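Local atomic coordinates of methylxanthine N3-demethylase NdmB (Pseudomonas putida, PDB entry 6ICL), a protein that catalyses the N3-demethylation of theobromine and related methylxanthines such as caffeine in caffeine degradation, as a Rieske non-heme iron oxygenase that uses NADH and oxygen. Residues A[127-130]-A[131-135]. Sequence-based numbering, arbitrary orientation.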
loop_
_atom_site.group_PDB
_atom_site.type_symbol
_atom_site.label_atom_id
_atom_site.label_comp_id
_atom_site.label_asym_id
_atom_site.label_seq_id
_atom_site.Cartn_x
_atom_site.Cartn_y
_atom_site.Cartn_z
ATOM N N LYS A 127 -1.122 -24.994 46.927
ATOM C CA LYS A 127 -1.013 -24.866 45.481
ATOM C C LYS A 127 -1.207 -26.331 44.974
ATOM O O LYS A 127 -2.355 -26.655 44.670
ATOM C CB LYS A 127 0.287 -24.138 45.048
ATOM C CG LYS A 127 0.351 -22.648 45.453
ATOM C CD LYS A 127 1.593 -21.921 44.917
ATOM C CE LYS A 127 2.903 -22.591 45.373
ATOM N NZ LYS A 127 4.133 -21.747 45.120
ATOM N N SER A 128 -0.224 -27.250 44.903
ATOM C CA SER A 128 1.229 -27.101 45.030
ATOM C C SER A 128 1.804 -27.338 43.639
ATOM O O SER A 128 1.439 -28.310 42.973
ATOM C CB SER A 128 1.820 -28.088 46.038
ATOM O OG SER A 128 2.684 -29.027 45.406
ATOM N N ILE A 129 2.699 -26.463 43.197
ATOM C CA ILE A 129 3.046 -26.399 41.781
ATOM C C ILE A 129 3.998 -27.532 41.419
ATOM O O ILE A 129 5.065 -27.691 42.026
ATOM C CB ILE A 129 3.638 -25.024 41.440
ATOM C CG1 ILE A 129 2.606 -23.949 41.769
ATOM C CG2 ILE A 129 4.047 -24.953 39.970
ATOM C CD1 ILE A 129 3.123 -22.574 41.685
ATOM N N SER A 130 3.604 -28.327 40.420
ATOM C CA SER A 130 4.426 -29.384 39.841
ATOM C C SER A 130 5.794 -28.864 39.402
ATOM O O SER A 130 5.906 -27.718 38.951
ATOM C CB SER A 130 3.701 -30.008 38.649
ATOM O OG SER A 130 4.622 -30.583 37.734
ATOM N N PRO A 131 6.857 -29.668 39.523
ATOM C CA PRO A 131 8.156 -29.264 38.950
ATOM C C PRO A 131 8.156 -29.204 37.424
ATOM O O PRO A 131 8.994 -28.498 36.843
ATOM C CB PRO A 131 9.123 -30.345 39.462
ATOM C CG PRO A 131 8.411 -31.002 40.612
ATOM C CD PRO A 131 6.951 -30.928 40.277
ATOM N N ARG A 132 7.247 -29.935 36.768
ATOM C CA ARG A 132 7.056 -29.854 35.324
ATOM C C ARG A 132 6.720 -28.435 34.861
ATOM O O ARG A 132 6.973 -28.096 33.698
ATOM C CB ARG A 132 5.948 -30.839 34.915
ATOM C CG ARG A 132 6.317 -31.804 33.797
ATOM C CD ARG A 132 5.458 -33.082 33.793
ATOM N NE ARG A 132 4.160 -32.958 33.110
ATOM C CZ ARG A 132 3.989 -32.850 31.789
ATOM N NH1 ARG A 132 2.762 -32.765 31.286
ATOM N NH2 ARG A 132 5.032 -32.813 30.959
ATOM N N ALA A 133 6.176 -27.598 35.749
ATOM C CA ALA A 133 5.734 -26.246 35.414
ATOM C C ALA A 133 6.923 -25.298 35.520
ATOM O O ALA A 133 7.123 -24.582 36.506
ATOM C CB ALA A 133 4.588 -25.819 36.322
ATOM N N LYS A 134 7.724 -25.292 34.472
ATOM C CA LYS A 134 9.004 -24.610 34.528
ATOM C C LYS A 134 9.481 -24.421 33.100
ATOM O O LYS A 134 9.284 -25.301 32.256
ATOM C CB LYS A 134 10.008 -25.414 35.358
ATOM C CG LYS A 134 11.464 -25.271 34.948
ATOM C CD LYS A 134 12.392 -25.920 35.971
ATOM C CE LYS A 134 12.440 -25.110 37.267
ATOM N NZ LYS A 134 12.889 -23.712 37.005
ATOM N N ILE A 135 10.064 -23.259 32.834
ATOM C CA ILE A 135 10.605 -22.928 31.525
ATOM C C ILE A 135 12.109 -22.733 31.665
ATOM O O ILE A 135 12.608 -22.370 32.735
ATOM C CB ILE A 135 9.939 -21.663 30.937
ATOM C CG1 ILE A 135 10.320 -20.437 31.750
ATOM C CG2 ILE A 135 8.407 -21.795 30.914
ATOM C CD1 ILE A 135 9.657 -19.183 31.266
#
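Ser-130 meets the residues that follow it through both of its oxygens, one on the side chain and one on the backbone. Its hydroxyl OG accepts the backbone N-H of Arg-132 at 2.9 Å from OG to N, although an N-H...O angle of 132° marks the bond as bent. The first torsion explains the reach: at 155° it carries OG away from the residue's own N and round beside its carbonyl carbon, within reach of Arg-132 N. There OG also lies 3.1 Å from Arg-132 CB and 3.5 Å from Pro-131 CD. The carbonyl O of Ser-130 closes the turn by accepting Ala-133 N at 3.2 Å; this N-H points fairly straight at the oxygen (156°) but stands well above the carbonyl plane. Without the hydroxyl, as with an alanine here, the Arg-132 N-H would probably lose its side-chain acceptor, while the bond from the Ser-130 carbonyl could remain. An apolar contact joins Ile-129 to Ala-133: CG2, anti to the backbone N, meets Ala-133 CB at 3.8 Å. Ala-133 also packs on Trp-110, whereas Arg-132 packs on Ser-329 of a second subunit, its NH1 making a weak hydrogen bond to Glu-330 O there. The evidence defines a type I beta turn from Ser-130 to Ala-133, whose first residue also forms an ST turn through OG and Arg-132 N, in the Rieske domain loop before strand 137-143, where the Ala-133 side chain lies about 9 Å from the [2Fe-2S] cluster.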